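Local coordinates for protein cystathionine gamma-synthase (Xanthomonas oryzae pv. oryzae KACC 10331, PDB 6LD9) that probably makes cystathionine for methionine biosynthesis with pyridoxal 5'-phosphate as cofactor, and is caught here with a cofactor–cystathionine adduct, at residues C[109-114]-C[153-158]; C[183-188]-C[203-208]. The protein carries 2 engineered substitutions. All coordinates share one frame; numbering follows the deposited sequence.

Contact 1 of 2, residues C[109-114]-C[153-158]. With E9U ((2~{S})-4-[(2~{R})-2-azanyl-3-oxidanyl-3-oxidanylidene-propyl]sulfanyl-2-[(~{E})-[2-methyl-3-oxidanyl-5-(phosphonooxymethyl)pyridin-4-yl]methylideneamino]butanoic acid), chain G.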
loop_
_atom_site.group_PDB
_atom_site.type_symbol
_atom_site.label_atom_id
_atom_site.label_comp_id
_atom_site.label_asym_id
_atom_site.label_seq_id
_atom_site.Cartn_x
_atom_site.Cartn_y
_atom_site.Cartn_z
ATOM N N HIS C 109 -34.111 -19.877 0.610
ATOM C CA HIS C 109 -35.006 -18.847 0.015
ATOM C C HIS C 109 -34.516 -17.454 0.443
ATOM O O HIS C 109 -34.816 -16.474 -0.203
ATOM C CB HIS C 109 -36.464 -19.159 0.417
ATOM C CG HIS C 109 -36.769 -18.927 1.862
ATOM N ND1 HIS C 109 -35.987 -19.458 2.914
ATOM C CD2 HIS C 109 -37.732 -18.183 2.468
ATOM C CE1 HIS C 109 -36.444 -19.040 4.085
ATOM N NE2 HIS C 109 -37.535 -18.257 3.844
ATOM N N ASP C 110 -33.882 -17.334 1.594
ATOM C CA ASP C 110 -33.595 -15.995 2.163
ATOM C C ASP C 110 -32.087 -15.688 2.178
ATOM O O ASP C 110 -31.647 -14.825 2.989
ATOM C CB ASP C 110 -34.161 -15.928 3.564
ATOM C CG ASP C 110 -33.548 -16.836 4.627
ATOM O OD1 ASP C 110 -32.778 -17.797 4.330
ATOM O OD2 ASP C 110 -33.909 -16.590 5.797
ATOM N N ALA C 111 -31.313 -16.362 1.330
ATOM C CA ALA C 111 -29.902 -16.009 1.043
ATOM C C ALA C 111 -29.732 -14.526 0.582
ATOM O O ALA C 111 -30.697 -13.912 0.053
ATOM C CB ALA C 111 -29.352 -16.996 0.043
ATOM N N TYR C 112 -28.557 -13.949 0.866
ATOM C CA TYR C 112 -28.045 -12.666 0.323
ATOM C C TYR C 112 -28.471 -12.561 -1.140
ATOM O O TYR C 112 -28.287 -13.542 -1.883
ATOM C CB TYR C 112 -26.522 -12.621 0.509
ATOM C CG TYR C 112 -25.845 -11.530 -0.262
ATOM C CD1 TYR C 112 -26.290 -10.212 -0.160
ATOM C CD2 TYR C 112 -24.841 -11.827 -1.182
ATOM C CE1 TYR C 112 -25.739 -9.210 -0.940
ATOM C CE2 TYR C 112 -24.276 -10.826 -1.967
ATOM C CZ TYR C 112 -24.717 -9.516 -1.825
ATOM O OH TYR C 112 -24.212 -8.543 -2.625
ATOM N N GLY C 113 -29.059 -11.429 -1.524
ATOM C CA GLY C 113 -29.560 -11.163 -2.893
ATOM C C GLY C 113 -28.479 -11.298 -3.971
ATOM O O GLY C 113 -28.813 -11.722 -5.090
ATOM N N GLY C 114 -27.213 -11.066 -3.637
ATOM C CA GLY C 114 -26.110 -11.365 -4.550
ATOM C C GLY C 114 -25.967 -12.848 -4.818
ATOM O O GLY C 114 -25.705 -13.235 -5.988
ATOM N N LEU C 153 -26.342 -25.496 0.159
ATOM C CA LEU C 153 -25.829 -24.275 0.768
ATOM C C LEU C 153 -26.770 -23.791 1.868
ATOM O O LEU C 153 -27.971 -23.619 1.637
ATOM C CB LEU C 153 -25.693 -23.201 -0.311
ATOM C CG LEU C 153 -25.023 -21.893 0.145
ATOM C CD1 LEU C 153 -23.952 -21.472 -0.843
ATOM C CD2 LEU C 153 -26.017 -20.781 0.217
ATOM N N ILE C 154 -26.151 -23.467 2.994
ATOM C CA ILE C 154 -26.765 -22.871 4.199
ATOM C C ILE C 154 -26.152 -21.487 4.444
ATOM O O ILE C 154 -24.928 -21.374 4.463
ATOM C CB ILE C 154 -26.462 -23.830 5.367
ATOM C CG1 ILE C 154 -27.050 -25.215 5.139
ATOM C CG2 ILE C 154 -26.911 -23.237 6.680
ATOM C CD1 ILE C 154 -26.501 -26.249 6.057
ATOM N N GLU C 155 -26.973 -20.494 4.701
ATOM C CA GLU C 155 -26.527 -19.163 5.117
ATOM C C GLU C 155 -27.201 -18.892 6.459
ATOM O O GLU C 155 -28.413 -18.597 6.477
ATOM C CB GLU C 155 -26.871 -18.183 4.006
ATOM C CG GLU C 155 -26.421 -16.773 4.327
ATOM C CD GLU C 155 -27.027 -15.664 3.465
ATOM O OE1 GLU C 155 -27.678 -14.756 4.070
ATOM O OE2 GLU C 155 -26.825 -15.686 2.175
ATOM N N THR C 156 -26.488 -19.131 7.554
ATOM C CA THR C 156 -27.043 -18.954 8.929
ATOM C C THR C 156 -26.041 -18.144 9.753
ATOM O O THR C 156 -24.852 -18.447 9.779
ATOM C CB THR C 156 -27.454 -20.275 9.615
ATOM O OG1 THR C 156 -28.069 -19.974 10.877
ATOM C CG2 THR C 156 -26.276 -21.201 9.806
ATOM N N PRO C 157 -26.494 -17.123 10.486
ATOM C CA PRO C 157 -27.817 -16.544 10.368
ATOM C C PRO C 157 -27.969 -15.817 9.021
ATOM O O PRO C 157 -27.011 -15.292 8.513
ATOM C CB PRO C 157 -27.867 -15.420 11.422
ATOM C CG PRO C 157 -26.738 -15.744 12.349
ATOM C CD PRO C 157 -25.709 -16.477 11.533
ATOM N N SER C 158 -29.196 -15.758 8.526
ATOM C CA SER C 158 -29.529 -15.317 7.161
ATOM C C SER C 158 -29.519 -13.762 7.082
ATOM O O SER C 158 -29.773 -13.088 8.063
ATOM C CB SER C 158 -30.843 -15.945 6.726
ATOM O OG SER C 158 -32.007 -15.356 7.344
HETATM N N1 E9U G . -22.310 -13.716 1.543
HETATM C C2 E9U G . -23.058 -12.893 2.362
HETATM C C3 E9U G . -23.105 -11.444 2.174
HETATM N N E9U G . -23.175 -8.666 1.559
HETATM C CA E9U G . -23.194 -7.190 1.420
HETATM C C E9U G . -24.325 -6.703 2.280
HETATM O O E9U G . -25.281 -7.513 2.529
HETATM C CB E9U G . -23.326 -6.850 -0.067
HETATM C CG E9U G . -23.800 -5.487 -0.358
HETATM S SD E9U G . -24.805 -5.388 -1.809
HETATM C CE E9U G . -23.830 -5.305 -3.298
HETATM C CZ E9U G . -24.038 -4.582 -4.662
HETATM C CH E9U G . -24.287 -5.604 -5.714
HETATM N NH E9U G . -24.820 -3.345 -4.820
HETATM C C2A E9U G . -23.831 -13.481 3.521
HETATM C C4 E9U G . -22.352 -10.883 1.072
HETATM C C4A E9U G . -22.408 -9.431 0.843
HETATM C C5 E9U G . -21.566 -11.847 0.276
HETATM C C5A E9U G . -20.717 -11.433 -0.863
HETATM C C6 E9U G . -21.590 -13.229 0.571
HETATM O O1P E9U G . -19.491 -8.520 -1.310
HETATM O O2P E9U G . -17.386 -9.721 -0.565
HETATM O O3 E9U G . -23.855 -10.660 2.933
HETATM O O3P E9U G . -18.452 -10.382 -2.690
HETATM O O4P E9U G . -19.429 -10.979 -0.421
HETATM O OT E9U G . -24.326 -5.490 2.677
HETATM O OX1 E9U G . -24.982 -5.401 -6.683
HETATM O OX2 E9U G . -23.725 -6.686 -5.634
HETATM P P E9U G . -18.673 -9.800 -1.317
HETATM O O HOH W 1 -32.775 -13.383 5.508
#
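E155 reaches across to the turn 110-112 with an extended chain, its CG anti to the backbone N (chi1 -179°), and brings its carboxylate to the backbone N of Y112. OE2 accepts the Y112 N-H through its syn lone pair at 2.8 Å, and the bond is fairly straight (160°). The same oxygen touches carbon on both residues of this corner, lying 3.3 Å from A111 CA and 3.5 Å from Y112 CB. The other oxygen, OE1, accepts from the backbone N of N159, so the carboxylate is held at both ends. Y112 is the N-cap residue of helix 113-124, so the bond ties E155 to the start of that helix.

In this fold type I pyridoxal-phosphate enzyme the helix start carries the tyrosine that covers one face of the cofactor. One face of the Y112 ring lies over the C4 region of the external aldimine E9U; the imine carbon C4A is 3.5 Å above the tyrosine ring plane, shifted toward the rim. G114 N sits over the centre of the opposite face, so the ring is packed between helix backbone and ligand. The Y112 OH is hydrogen-bonded to R59 of the second subunit. E155 itself comes near the ligand's methyl carbon, its CD 3.9 Å from C2A.

Past E155 the chain turns through a cis peptide bond before P157, and S158 then points back at D110. S158 OG donates to D110 OD2 at 2.7 Å, coming from well above the carboxylate plane (62° out of it). D110 OD2 also forms a salt bridge with R163, whose backbone N is bonded to S158 OG. Water 1 bridges the two segments, donating to S158 OG at 2.8 Å and to the D110 carbonyl O.

Contact 2 of 2, residues C[183-188]-C[203-208]. With E9U ((2~{S})-4-[(2~{R})-2-azanyl-3-oxidanyl-3-oxidanylidene-propyl]sulfanyl-2-[(~{E})-[2-methyl-3-oxidanyl-5-(phosphonooxymethyl)pyridin-4-yl]methylideneamino]butanoic acid), chain G.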
loop_
_atom_site.group_PDB
_atom_site.type_symbol
_atom_site.label_atom_id
_atom_site.label_comp_id
_atom_site.label_asym_id
_atom_site.label_seq_id
_atom_site.Cartn_x
_atom_site.Cartn_y
_atom_site.Cartn_z
ATOM N N VAL C 183 -21.403 -23.933 3.964
ATOM C CA VAL C 183 -22.062 -22.921 4.850
ATOM C C VAL C 183 -21.434 -21.555 4.638
ATOM O O VAL C 183 -20.233 -21.466 4.765
ATOM C CB VAL C 183 -21.971 -23.316 6.333
ATOM C CG1 VAL C 183 -22.717 -22.317 7.215
ATOM C CG2 VAL C 183 -22.522 -24.710 6.508
ATOM N N ASP C 184 -22.257 -20.559 4.330
ATOM C CA ASP C 184 -21.849 -19.145 4.262
ATOM C C ASP C 184 -21.865 -18.615 5.689
ATOM O O ASP C 184 -22.917 -18.422 6.219
ATOM C CB ASP C 184 -22.718 -18.320 3.303
ATOM C CG ASP C 184 -22.204 -16.884 3.104
ATOM O OD1 ASP C 184 -21.430 -16.396 3.975
ATOM O OD2 ASP C 184 -22.632 -16.227 2.107
ATOM N N ASN C 185 -20.711 -18.372 6.251
ATOM C CA ASN C 185 -20.543 -18.076 7.700
ATOM C C ASN C 185 -20.113 -16.620 7.861
ATOM O O ASN C 185 -19.477 -16.286 8.860
ATOM C CB ASN C 185 -19.543 -19.076 8.306
ATOM C CG ASN C 185 -19.409 -19.002 9.813
ATOM O OD1 ASN C 185 -18.317 -19.226 10.372
ATOM N ND2 ASN C 185 -20.525 -18.731 10.446
ATOM N N THR C 186 -20.488 -15.771 6.907
ATOM C CA THR C 186 -20.063 -14.361 6.871
ATOM C C THR C 186 -20.513 -13.644 8.147
ATOM O O THR C 186 -19.787 -12.782 8.664
ATOM C CB THR C 186 -20.644 -13.664 5.623
ATOM O OG1 THR C 186 -20.015 -14.229 4.479
ATOM C CG2 THR C 186 -20.445 -12.155 5.590
ATOM N N PHE C 187 -21.794 -13.740 8.415
ATOM C CA PHE C 187 -22.482 -12.964 9.468
ATOM C C PHE C 187 -21.935 -13.205 10.864
ATOM O O PHE C 187 -22.000 -12.273 11.639
ATOM C CB PHE C 187 -23.954 -13.273 9.451
ATOM C CG PHE C 187 -24.742 -12.205 8.760
ATOM C CD1 PHE C 187 -24.250 -11.640 7.581
ATOM C CD2 PHE C 187 -25.992 -11.824 9.256
ATOM C CE1 PHE C 187 -24.990 -10.655 6.942
ATOM C CE2 PHE C 187 -26.704 -10.813 8.619
ATOM C CZ PHE C 187 -26.198 -10.226 7.471
ATOM N N LEU C 188 -21.342 -14.352 11.167
ATOM C CA LEU C 188 -20.814 -14.536 12.540
ATOM C C LEU C 188 -19.296 -14.547 12.601
ATOM O O LEU C 188 -18.783 -14.245 13.693
ATOM C CB LEU C 188 -21.394 -15.816 13.104
ATOM C CG LEU C 188 -22.878 -15.725 13.461
ATOM C CD1 LEU C 188 -23.415 -17.069 13.959
ATOM C CD2 LEU C 188 -23.082 -14.675 14.520
ATOM N N VAL C 203 -16.776 -24.300 4.392
ATOM C CA VAL C 203 -17.293 -23.027 4.931
ATOM C C VAL C 203 -16.738 -21.884 4.078
ATOM O O VAL C 203 -15.590 -21.973 3.633
ATOM C CB VAL C 203 -16.969 -22.910 6.421
ATOM C CG1 VAL C 203 -15.496 -22.844 6.676
ATOM C CG2 VAL C 203 -17.607 -21.679 7.005
ATOM N N LEU C 204 -17.545 -20.884 3.796
ATOM C CA LEU C 204 -17.056 -19.731 3.040
ATOM C C LEU C 204 -17.410 -18.416 3.708
ATOM O O LEU C 204 -18.252 -18.382 4.597
ATOM C CB LEU C 204 -17.523 -19.830 1.587
ATOM C CG LEU C 204 -18.984 -19.705 1.256
ATOM C CD1 LEU C 204 -19.403 -18.250 1.309
ATOM C CD2 LEU C 204 -19.218 -20.302 -0.142
ATOM N N HIS C 205 -16.683 -17.384 3.333
ATOM C CA HIS C 205 -16.800 -16.053 3.960
ATOM C C HIS C 205 -16.665 -14.971 2.897
ATOM O O HIS C 205 -15.777 -15.082 2.022
ATOM C CB HIS C 205 -15.635 -15.860 4.937
ATOM C CG HIS C 205 -15.722 -16.661 6.171
ATOM N ND1 HIS C 205 -16.562 -16.287 7.226
ATOM C CD2 HIS C 205 -15.030 -17.769 6.559
ATOM C CE1 HIS C 205 -16.401 -17.160 8.216
ATOM N NE2 HIS C 205 -15.491 -18.128 7.793
ATOM N N SER C 206 -17.407 -13.897 3.028
ATOM C CA SER C 206 -16.939 -12.577 2.532
ATOM C C SER C 206 -15.998 -12.047 3.594
ATOM O O SER C 206 -16.511 -11.769 4.661
ATOM C CB SER C 206 -18.076 -11.643 2.299
ATOM O OG SER C 206 -17.630 -10.328 2.073
ATOM N N THR C 207 -14.697 -12.042 3.380
ATOM C CA THR C 207 -13.737 -11.431 4.326
ATOM C C THR C 207 -13.916 -9.907 4.371
ATOM O O THR C 207 -13.313 -9.261 5.239
ATOM C CB THR C 207 -12.304 -11.755 3.947
ATOM O OG1 THR C 207 -12.107 -11.259 2.622
ATOM C CG2 THR C 207 -12.054 -13.237 4.085
ATOM N N THR C 208 -14.707 -9.375 3.441
ATOM C CA THR C 208 -15.048 -7.935 3.364
ATOM C C THR C 208 -15.676 -7.481 4.699
ATOM O O THR C 208 -15.587 -6.301 5.068
ATOM C CB THR C 208 -16.013 -7.747 2.201
ATOM O OG1 THR C 208 -15.517 -8.389 1.015
ATOM C CG2 THR C 208 -16.280 -6.291 1.914
HETATM N N1 E9U G . -22.310 -13.716 1.543
HETATM C C2 E9U G . -23.058 -12.893 2.362
HETATM C C3 E9U G . -23.105 -11.444 2.174
HETATM N N E9U G . -23.175 -8.666 1.559
HETATM C CA E9U G . -23.194 -7.190 1.420
HETATM C C E9U G . -24.325 -6.703 2.280
HETATM O O E9U G . -25.281 -7.513 2.529
HETATM C CB E9U G . -23.326 -6.850 -0.067
HETATM C CG E9U G . -23.800 -5.487 -0.358
HETATM S SD E9U G . -24.805 -5.388 -1.809
HETATM C CE E9U G . -23.830 -5.305 -3.298
HETATM C CZ E9U G . -24.038 -4.582 -4.662
HETATM C CH E9U G . -24.287 -5.604 -5.714
HETATM N NH E9U G . -24.820 -3.345 -4.820
HETATM C C2A E9U G . -23.831 -13.481 3.521
HETATM C C4 E9U G . -22.352 -10.883 1.072
HETATM C C4A E9U G . -22.408 -9.431 0.843
HETATM C C5 E9U G . -21.566 -11.847 0.276
HETATM C C5A E9U G . -20.717 -11.433 -0.863
HETATM C C6 E9U G . -21.590 -13.229 0.571
HETATM O O1P E9U G . -19.491 -8.520 -1.310
HETATM O O2P E9U G . -17.386 -9.721 -0.565
HETATM O O3 E9U G . -23.855 -10.660 2.933
HETATM O O3P E9U G . -18.452 -10.382 -2.690
HETATM O O4P E9U G . -19.429 -10.979 -0.421
HETATM O OT E9U G . -24.326 -5.490 2.677
HETATM O OX1 E9U G . -24.982 -5.401 -6.683
HETATM O OX2 E9U G . -23.725 -6.686 -5.634
HETATM P P E9U G . -18.673 -9.800 -1.317
HETATM O O HOH W 2 -17.097 -13.633 8.572
#
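The S206 N-H donates to T186 OG1 at 3.0 Å, almost in line (174°), joining 203-208 to 183-188. Within 183-188 the same hydroxyl donates to D184 OD1 at 2.6 Å, by the carboxylate's syn lone pair. OD1 also takes the T186 N-H, closing an Asx turn, so two donors hold the carboxylate against rotation. Its other oxygen, D184 OD2, lies 2.6 Å from N1 of the pyridine in E9U. An aspartate facing the pyridine nitrogen is a hallmark of fold type I pyridoxal-phosphate enzymes, and strands 180-184 and 202-206 run parallel in the central sheet of that fold. With CG anti to the backbone N (chi1 -174°), the D184 carboxylate is carried forward to the ligand.

At the end of strand 202-206 and just past it, S206 OG and T208 OG1 both donate to phosphate oxygen O2P of E9U, S206 at 2.7 Å. S206 OG also makes a weak hydrogen bond with K209 NZ; this lysine is the predicted cofactor attachment point, unlinked in this structure.

Two backbone bonds join the segments, L204 N to V183 O and N185 N, just past its strand, to L204 O, and V183 O also receives a CA-H contact from V203. L204 lays CD1 against D184 CG at 3.6 Å, backing the aspartate, while its side chain also packs on I91 and V94 of helix 87-98. Near V203, N185 and H205 lie alongside each other, amide and imidazole planes 47° apart. H205 NE2 is bonded to E76, and its ND1 shares water 2 with the T186 carbonyl. There V203 CG2 presses on N185 CB at 3.5 Å.

Both contacts are buried and share one sheet: strand 151-155 of contact 1 neighbours strand 180-184 of contact 2, and I154 O probably accepts the D184 N-H. Farther on, P157 packs on L188 and F187 where the loops after those strands meet. Their centres are 11 Å apart, yet both touch E9U. Contact 1 links a strand to a helix start through side chains, carboxylate to backbone and hydroxyl to carboxylate, and covers one face of the pyridine. Contact 2 pairs two strands by backbone bonds, with one backbone-to-hydroxyl bond beyond them, lies deeper in the chain, and serves the pyridine nitrogen and the phosphate. The second subunit reaches Y112 in the former and T208 in the latter.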